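Local coordinates for DNA replication initiator (Cdc21/Cdc54) (Methanothermobacter thermautotrophicus, PDB 1LTL), which is the N-terminal part of an archaeal MCM protein, probably a replicative helicase that binds single-stranded DNA and uses ATP to unwind the duplex, at residues N90-R103 and E195-L208. Residues are numbered along the deposited sequence; the frame is centred on the assembly and turned at random.
Sequences NIRFSGISNVIPLR and EQPRQITVVLEDDL
R103 lays its guanidinium flat on that of R198, centres 3.9 Å apart and planes 21° from parallel, while the two side chains cross at about a right angle. R103 gets there by bending at chi2 (-104°) and chi3 (-72°); R198 runs extended from CG to NE, and its CD also lies over the R103 face. The acids E186 and E195, both paired with R103, probably offset the repulsion between the two arginines: E186 bridges NH1, and E195 OE1 sits 3.4 Å from R103 NH2, a long salt bridge oblique to the guanidinium plane, the E195 carboxylate having its stronger polar partner in S192. E195 to R198 are poorly ordered, so the stack and the salt bridge are placed only approximately. One residue back, L102 points toward 195-208, its CD2 3.6 Å from R198 O and its CD1 4.2 Å from I200 CG2.

Between its ends, 90-103 arches away from strand 199-205 of the OB domain as it leads out of strand 90-94, so the two segments meet at both ends of the arch, and its first end joins the MCM N-terminal domain to the OB domain. There R92 comes down toward the turn after strand 199-205, and its NH2 bonds D207 OD1 on the syn side at 2.7 Å. N90 CB lies over one face of this guanidinium. S43 takes NE and also bonds D207 OD2, while the N242 carbonyl takes NH1. A leucine at R92 would probably leave D207 without the arginine's charge and the N242 carbonyl without the NH1 donor, weakening the polar link between the domains. D206, beside D207, pairs instead with R42.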
ATOM      1  N   ASN A  90       2.139 -47.727   9.949  1.00 58.97           N
ATOM      2  CA  ASN A  90       3.539 -47.533   9.673  1.00 53.66           C
ATOM      3  C   ASN A  90       4.090 -48.747   8.983  1.00 50.98           C
ATOM      4  O   ASN A  90       4.113 -49.823   9.564  1.00 51.55           O
ATOM      5  CB  ASN A  90       4.308 -47.333  10.964  1.00 53.60           C
ATOM      6  CG  ASN A  90       3.932 -46.071  11.664  1.00 52.81           C
ATOM      7  OD1 ASN A  90       4.094 -45.963  12.875  1.00 52.00           O
ATOM      8  ND2 ASN A  90       3.440 -45.091  10.912  1.00 52.56           N
ATOM      9  N   ILE A  91       4.533 -48.592   7.744  1.00 47.55           N
ATOM     10  CA  ILE A  91       5.118 -49.722   7.053  1.00 43.57           C
ATOM     11  C   ILE A  91       6.594 -49.782   7.445  1.00 42.68           C
ATOM     12  O   ILE A  91       7.325 -48.829   7.240  1.00 42.03           O
ATOM     13  CB  ILE A  91       5.030 -49.577   5.531  1.00 41.86           C
ATOM     14  CG1 ILE A  91       3.583 -49.625   5.058  1.00 42.07           C
ATOM     15  CG2 ILE A  91       5.757 -50.721   4.888  1.00 40.92           C
ATOM     16  CD1 ILE A  91       2.775 -48.409   5.372  1.00 41.77           C
ATOM     17  N   ARG A  92       7.036 -50.887   8.026  1.00 42.33           N
ATOM     18  CA  ARG A  92       8.438 -50.980   8.399  1.00 43.06           C
ATOM     19  C   ARG A  92       9.115 -52.148   7.693  1.00 43.21           C
ATOM     20  O   ARG A  92       8.720 -53.292   7.883  1.00 44.03           O
ATOM     21  CB  ARG A  92       8.578 -51.157   9.903  1.00 42.57           C
ATOM     22  CG  ARG A  92       7.887 -50.088  10.669  1.00 42.39           C
ATOM     23  CD  ARG A  92       8.178 -50.166  12.142  1.00 43.02           C
ATOM     24  NE  ARG A  92       7.314 -49.217  12.837  1.00 45.59           N
ATOM     25  CZ  ARG A  92       7.534 -47.911  12.900  1.00 45.44           C
ATOM     26  NH1 ARG A  92       8.608 -47.400  12.319  1.00 44.28           N
ATOM     27  NH2 ARG A  92       6.666 -47.119  13.518  1.00 46.46           N
ATOM     28  N   PHE A  93      10.143 -51.873   6.893  1.00 42.28           N
ATOM     29  CA  PHE A  93      10.838 -52.935   6.177  1.00 40.12           C
ATOM     30  C   PHE A  93      11.927 -53.615   6.955  1.00 41.20           C
ATOM     31  O   PHE A  93      12.709 -52.968   7.638  1.00 41.40           O
ATOM     32  CB  PHE A  93      11.421 -52.391   4.901  1.00 37.20           C
ATOM     33  CG  PHE A  93      10.425 -51.705   4.072  1.00 36.23           C
ATOM     34  CD1 PHE A  93       9.872 -50.516   4.495  1.00 35.30           C
ATOM     35  CD2 PHE A  93       9.979 -52.273   2.897  1.00 37.90           C
ATOM     36  CE1 PHE A  93       8.879 -49.902   3.758  1.00 37.46           C
ATOM     37  CE2 PHE A  93       8.979 -51.667   2.143  1.00 39.02           C
ATOM     38  CZ  PHE A  93       8.430 -50.480   2.575  1.00 38.62           C
ATOM     39  N   SER A  94      11.980 -54.937   6.850  1.00 43.56           N
ATOM     40  CA  SER A  94      13.009 -55.694   7.548  1.00 45.59           C
ATOM     41  C   SER A  94      13.993 -56.359   6.582  1.00 45.82           C
ATOM     42  O   SER A  94      13.631 -56.726   5.467  1.00 44.13           O
ATOM     43  CB  SER A  94      12.371 -56.753   8.435  1.00 46.70           C
ATOM     44  OG  SER A  94      13.373 -57.431   9.179  1.00 48.85           O
ATOM     45  N   GLY A  95      15.237 -56.509   7.029  1.00 47.21           N
ATOM     46  CA  GLY A  95      16.254 -57.114   6.193  1.00 49.57           C
ATOM     47  C   GLY A  95      16.558 -56.274   4.963  1.00 51.53           C
ATOM     48  O   GLY A  95      16.125 -56.581   3.844  1.00 51.42           O
ATOM     49  N   ILE A  96      17.300 -55.196   5.170  1.00 52.74           N
ATOM     50  CA  ILE A  96      17.661 -54.325   4.069  1.00 53.35           C
ATOM     51  C   ILE A  96      19.106 -54.590   3.707  1.00 53.41           C
ATOM     52  O   ILE A  96      19.995 -54.546   4.560  1.00 53.20           O
ATOM     53  CB  ILE A  96      17.445 -52.836   4.443  1.00 54.05           C
ATOM     54  CG1 ILE A  96      15.949 -52.556   4.531  1.00 53.17           C
ATOM     55  CG2 ILE A  96      18.039 -51.912   3.383  1.00 55.46           C
ATOM     56  CD1 ILE A  96      15.231 -52.712   3.214  1.00 50.06           C
ATOM     57  N   SER A  97      19.323 -54.889   2.432  1.00 54.02           N
ATOM     58  CA  SER A  97      20.653 -55.192   1.912  1.00 54.85           C
ATOM     59  C   SER A  97      21.569 -53.970   1.887  1.00 54.63           C
ATOM     60  O   SER A  97      22.792 -54.089   2.051  1.00 55.07           O
ATOM     61  CB  SER A  97      20.522 -55.762   0.502  1.00 55.33           C
ATOM     62  OG  SER A  97      19.686 -54.929  -0.281  1.00 56.46           O
ATOM     63  N   ASN A  98      20.967 -52.798   1.687  1.00 52.76           N
ATOM     64  CA  ASN A  98      21.707 -51.537   1.618  1.00 50.18           C
ATOM     65  C   ASN A  98      22.306 -51.140   2.960  1.00 47.79           C
ATOM     66  O   ASN A  98      21.952 -50.114   3.522  1.00 48.33           O
ATOM     67  CB  ASN A  98      20.786 -50.423   1.127  1.00 50.42           C
ATOM     68  CG  ASN A  98      21.545 -49.185   0.722  1.00 50.63           C
ATOM     69  OD1 ASN A  98      20.969 -48.122   0.530  1.00 51.30           O
ATOM     70  ND2 ASN A  98      22.851 -49.323   0.577  1.00 52.09           N
ATOM     71  N   VAL A  99      23.224 -51.949   3.467  1.00 45.25           N
ATOM     72  CA  VAL A  99      23.848 -51.659   4.749  1.00 43.43           C
ATOM     73  C   VAL A  99      25.108 -50.812   4.579  1.00 42.20           C
ATOM     74  O   VAL A  99      26.090 -51.231   3.958  1.00 42.89           O
ATOM     75  CB  VAL A  99      24.186 -52.963   5.490  1.00 43.63           C
ATOM     76  CG1 VAL A  99      24.719 -53.991   4.493  1.00 45.45           C
ATOM     77  CG2 VAL A  99      25.212 -52.701   6.593  1.00 41.90           C
ATOM     78  N   ILE A 100      25.077 -49.611   5.141  1.00 38.56           N
ATOM     79  CA  ILE A 100      26.210 -48.723   5.033  1.00 35.02           C
ATOM     80  C   ILE A 100      26.927 -48.495   6.342  1.00 34.40           C
ATOM     81  O   ILE A 100      26.317 -48.311   7.372  1.00 34.48           O
ATOM     82  CB  ILE A 100      25.787 -47.366   4.489  1.00 33.28           C
ATOM     83  CG1 ILE A 100      25.483 -47.468   3.004  1.00 33.05           C
ATOM     84  CG2 ILE A 100      26.883 -46.357   4.710  1.00 33.78           C
ATOM     85  CD1 ILE A 100      24.283 -48.274   2.706  1.00 34.74           C
ATOM     86  N   PRO A 101      28.258 -48.518   6.324  1.00 34.72           N
ATOM     87  CA  PRO A 101      28.924 -48.281   7.607  1.00 33.98           C
ATOM     88  C   PRO A 101      28.711 -46.843   8.065  1.00 33.16           C
ATOM     89  O   PRO A 101      28.628 -45.928   7.260  1.00 31.71           O
ATOM     90  CB  PRO A 101      30.386 -48.599   7.301  1.00 34.47           C
ATOM     91  CG  PRO A 101      30.501 -48.329   5.818  1.00 34.72           C
ATOM     92  CD  PRO A 101      29.222 -48.920   5.283  1.00 34.20           C
ATOM     93  N   LEU A 102      28.630 -46.652   9.368  1.00 34.99           N
ATOM     94  CA  LEU A 102      28.402 -45.336   9.929  1.00 36.59           C
ATOM     95  C   LEU A 102      29.254 -44.195   9.390  1.00 38.04           C
ATOM     96  O   LEU A 102      28.715 -43.203   8.915  1.00 38.86           O
ATOM     97  CB  LEU A 102      28.552 -45.396  11.441  1.00 35.71           C
ATOM     98  CG  LEU A 102      27.961 -44.251  12.244  1.00 34.98           C
ATOM     99  CD1 LEU A 102      27.643 -44.815  13.597  1.00 36.49           C
ATOM    100  CD2 LEU A 102      28.888 -43.054  12.351  1.00 35.06           C
ATOM    101  N   ARG A 103      30.575 -44.322   9.467  1.00 39.21           N
ATOM    102  CA  ARG A 103      31.463 -43.260   9.000  1.00 39.76           C
ATOM    103  C   ARG A 103      31.230 -42.854   7.549  1.00 38.02           C
ATOM    104  O   ARG A 103      31.693 -41.814   7.135  1.00 39.87           O
ATOM    105  CB  ARG A 103      32.935 -43.676   9.146  1.00 43.64           C
ATOM    106  CG  ARG A 103      33.250 -44.548  10.359  1.00 49.43           C
ATOM    107  CD  ARG A 103      33.958 -43.786  11.497  1.00 53.30           C
ATOM    108  NE  ARG A 103      35.348 -43.443  11.174  1.00 56.23           N
ATOM    109  CZ  ARG A 103      36.250 -43.009  12.058  1.00 57.50           C
ATOM    110  NH1 ARG A 103      35.931 -42.857  13.345  1.00 57.52           N
ATOM    111  NH2 ARG A 103      37.479 -42.715  11.650  1.00 57.97           N
ATOM    112  N   GLU A 195      41.787 -43.995  17.484  1.00 98.04           N
ATOM    113  CA  GLU A 195      40.535 -43.662  16.830  1.00 96.69           C
ATOM    114  C   GLU A 195      39.313 -43.808  17.734  1.00 96.02           C
ATOM    115  O   GLU A 195      38.909 -44.926  18.061  1.00 96.11           O
ATOM    116  CB  GLU A 195      40.358 -44.536  15.591  1.00 96.00           C
ATOM    117  CG  GLU A 195      40.758 -43.843  14.312  1.00 97.41           C
ATOM    118  CD  GLU A 195      40.394 -44.633  13.066  1.00 98.23           C
ATOM    119  OE1 GLU A 195      40.551 -44.080  11.955  1.00 98.51           O
ATOM    120  OE2 GLU A 195      39.966 -45.802  13.192  1.00 97.67           O
ATOM    121  N   GLN A 196      38.732 -42.677  18.142  1.00 94.15           N
ATOM    122  CA  GLN A 196      37.533 -42.679  18.983  1.00 92.22           C
ATOM    123  C   GLN A 196      36.352 -42.880  18.034  1.00 89.26           C
ATOM    124  O   GLN A 196      36.231 -42.183  17.024  1.00 89.54           O
ATOM    125  CB  GLN A 196      37.367 -41.356  19.732  1.00 94.62           C
ATOM    126  CG  GLN A 196      38.542 -40.980  20.616  1.00 99.54           C
ATOM    127  CD  GLN A 196      39.790 -40.656  19.811  1.00102.45           C
ATOM    128  OE1 GLN A 196      39.799 -39.713  19.014  1.00104.10           O
ATOM    129  NE2 GLN A 196      40.852 -41.438  20.015  1.00103.92           N
ATOM    130  N   PRO A 197      35.459 -43.834  18.353  1.00 85.75           N
ATOM    131  CA  PRO A 197      34.300 -44.109  17.503  1.00 81.62           C
ATOM    132  C   PRO A 197      33.477 -42.868  17.230  1.00 78.24           C
ATOM    133  O   PRO A 197      33.439 -41.934  18.034  1.00 78.30           O
ATOM    134  CB  PRO A 197      33.534 -45.152  18.300  1.00 82.39           C
ATOM    135  CG  PRO A 197      33.808 -44.743  19.704  1.00 83.52           C
ATOM    136  CD  PRO A 197      35.295 -44.474  19.670  1.00 85.22           C
ATOM    137  N   ARG A 198      32.831 -42.864  16.074  1.00 73.99           N
ATOM    138  CA  ARG A 198      31.988 -41.755  15.673  1.00 70.19           C
ATOM    139  C   ARG A 198      30.535 -42.151  15.910  1.00 64.52           C
ATOM    140  O   ARG A 198      30.153 -43.295  15.700  1.00 63.88           O
ATOM    141  CB  ARG A 198      32.218 -41.428  14.193  1.00 74.39           C
ATOM    142  CG  ARG A 198      33.478 -40.604  13.906  1.00 80.15           C
ATOM    143  CD  ARG A 198      33.664 -40.381  12.399  1.00 84.39           C
ATOM    144  NE  ARG A 198      34.825 -39.553  12.080  1.00 88.54           N
ATOM    145  CZ  ARG A 198      35.345 -39.431  10.858  1.00 91.35           C
ATOM    146  NH1 ARG A 198      34.809 -40.087   9.831  1.00 92.85           N
ATOM    147  NH2 ARG A 198      36.406 -38.650  10.660  1.00 92.54           N
ATOM    148  N   GLN A 199      29.725 -41.208  16.354  1.00 57.71           N
ATOM    149  CA  GLN A 199      28.338 -41.514  16.601  1.00 51.62           C
ATOM    150  C   GLN A 199      27.412 -40.711  15.706  1.00 46.44           C
ATOM    151  O   GLN A 199      27.804 -39.709  15.116  1.00 46.77           O
ATOM    152  CB  GLN A 199      28.014 -41.237  18.058  1.00 54.58           C
ATOM    153  CG  GLN A 199      28.796 -40.074  18.629  1.00 58.40           C
ATOM    154  CD  GLN A 199      28.140 -39.491  19.876  1.00 61.50           C
ATOM    155  OE1 GLN A 199      27.723 -40.228  20.783  1.00 62.02           O
ATOM    156  NE2 GLN A 199      28.048 -38.158  19.928  1.00 61.96           N
ATOM    157  N   ILE A 200      26.177 -41.162  15.582  1.00 39.49           N
ATOM    158  CA  ILE A 200      25.229 -40.432  14.772  1.00 33.60           C
ATOM    159  C   ILE A 200      23.888 -40.420  15.472  1.00 31.81           C
ATOM    160  O   ILE A 200      23.567 -41.346  16.201  1.00 33.08           O
ATOM    161  CB  ILE A 200      25.059 -41.045  13.397  1.00 30.76           C
ATOM    162  CG1 ILE A 200      24.369 -40.027  12.496  1.00 29.07           C
ATOM    163  CG2 ILE A 200      24.238 -42.314  13.484  1.00 28.96           C
ATOM    164  CD1 ILE A 200      24.281 -40.452  11.095  1.00 27.00           C
ATOM    165  N   THR A 201      23.088 -39.385  15.255  1.00 28.92           N
ATOM    166  CA  THR A 201      21.801 -39.329  15.927  1.00 25.17           C
ATOM    167  C   THR A 201      20.705 -40.107  15.239  1.00 22.14           C
ATOM    168  O   THR A 201      20.581 -40.098  14.018  1.00 21.45           O
ATOM    169  CB  THR A 201      21.339 -37.884  16.109  1.00 26.00           C
ATOM    170  OG1 THR A 201      22.131 -37.259  17.124  1.00 29.73           O
ATOM    171  CG2 THR A 201      19.905 -37.835  16.525  1.00 25.20           C
ATOM    172  N   VAL A 202      19.916 -40.802  16.042  1.00 20.01           N
ATOM    173  CA  VAL A 202      18.803 -41.551  15.498  1.00 21.41           C
ATOM    174  C   VAL A 202      17.527 -41.008  16.115  1.00 20.34           C
ATOM    175  O   VAL A 202      17.476 -40.686  17.302  1.00 21.84           O
ATOM    176  CB  VAL A 202      18.929 -43.074  15.766  1.00 22.20           C
ATOM    177  CG1 VAL A 202      17.685 -43.812  15.287  1.00 19.87           C
ATOM    178  CG2 VAL A 202      20.140 -43.603  15.038  1.00 24.86           C
ATOM    179  N   VAL A 203      16.507 -40.880  15.283  1.00 18.37           N
ATOM    180  CA  VAL A 203      15.241 -40.377  15.732  1.00 18.91           C
ATOM    181  C   VAL A 203      14.216 -41.467  15.655  1.00 20.75           C
ATOM    182  O   VAL A 203      13.953 -42.018  14.587  1.00 21.44           O
ATOM    183  CB  VAL A 203      14.775 -39.225  14.863  1.00 18.58           C
ATOM    184  CG1 VAL A 203      13.330 -38.916  15.148  1.00 16.80           C
ATOM    185  CG2 VAL A 203      15.644 -38.019  15.123  1.00 17.30           C
ATOM    186  N   LEU A 204      13.624 -41.777  16.796  1.00 21.66           N
ATOM    187  CA  LEU A 204      12.617 -42.814  16.842  1.00 22.19           C
ATOM    188  C   LEU A 204      11.266 -42.192  17.126  1.00 23.57           C
ATOM    189  O   LEU A 204      11.128 -41.389  18.046  1.00 23.87           O
ATOM    190  CB  LEU A 204      12.966 -43.812  17.936  1.00 20.94           C
ATOM    191  CG  LEU A 204      14.230 -44.649  17.796  1.00 21.87           C
ATOM    192  CD1 LEU A 204      14.326 -45.564  19.013  1.00 24.70           C
ATOM    193  CD2 LEU A 204      14.206 -45.470  16.520  1.00 21.26           C
ATOM    194  N   GLU A 205      10.261 -42.560  16.345  1.00 24.42           N
ATOM    195  CA  GLU A 205       8.939 -42.014  16.583  1.00 25.96           C
ATOM    196  C   GLU A 205       7.838 -43.065  16.635  1.00 28.13           C
ATOM    197  O   GLU A 205       8.040 -44.216  16.270  1.00 28.80           O
ATOM    198  CB  GLU A 205       8.609 -40.976  15.528  1.00 24.72           C
ATOM    199  CG  GLU A 205       9.642 -39.881  15.431  1.00 23.00           C
ATOM    200  CD  GLU A 205       9.175 -38.771  14.538  1.00 23.33           C
ATOM    201  OE1 GLU A 205       8.467 -39.097  13.544  1.00 20.31           O
ATOM    202  OE2 GLU A 205       9.522 -37.591  14.820  1.00 21.61           O
ATOM    203  N   ASP A 206       6.660 -42.638  17.079  1.00 30.19           N
ATOM    204  CA  ASP A 206       5.500 -43.505  17.239  1.00 30.53           C
ATOM    205  C   ASP A 206       5.786 -44.747  18.081  1.00 30.77           C
ATOM    206  O   ASP A 206       6.343 -44.630  19.163  1.00 29.94           O
ATOM    207  CB  ASP A 206       4.915 -43.915  15.894  1.00 32.69           C
ATOM    208  CG  ASP A 206       3.395 -43.932  15.919  1.00 34.65           C
ATOM    209  OD1 ASP A 206       2.826 -43.770  17.027  1.00 36.20           O
ATOM    210  OD2 ASP A 206       2.769 -44.101  14.847  1.00 34.64           O
ATOM    211  N   ASP A 207       5.410 -45.931  17.599  1.00 32.30           N
ATOM    212  CA  ASP A 207       5.605 -47.150  18.378  1.00 34.49           C
ATOM    213  C   ASP A 207       7.034 -47.590  18.580  1.00 36.21           C
ATOM    214  O   ASP A 207       7.291 -48.492  19.379  1.00 37.07           O
ATOM    215  CB  ASP A 207       4.822 -48.302  17.786  1.00 35.72           C
ATOM    216  CG  ASP A 207       5.100 -48.488  16.341  1.00 40.29           C
ATOM    217  OD1 ASP A 207       4.896 -47.519  15.579  1.00 43.50           O
ATOM    218  OD2 ASP A 207       5.524 -49.600  15.954  1.00 43.75           O
ATOM    219  N   LEU A 208       7.963 -46.965  17.865  1.00 36.57           N
ATOM    220  CA  LEU A 208       9.365 -47.297  18.017  1.00 35.74           C
ATOM    221  C   LEU A 208       9.925 -46.568  19.201  1.00 35.14           C
ATOM    222  O   LEU A 208      11.080 -46.745  19.569  1.00 35.94           O
ATOM    223  CB  LEU A 208      10.149 -46.877  16.802  1.00 38.01           C
ATOM    224  CG  LEU A 208      10.370 -47.955  15.757  1.00 40.70           C
ATOM    225  CD1 LEU A 208       9.054 -48.578  15.309  1.00 39.89           C
ATOM    226  CD2 LEU A 208      11.098 -47.286  14.602  1.00 40.98           C
TER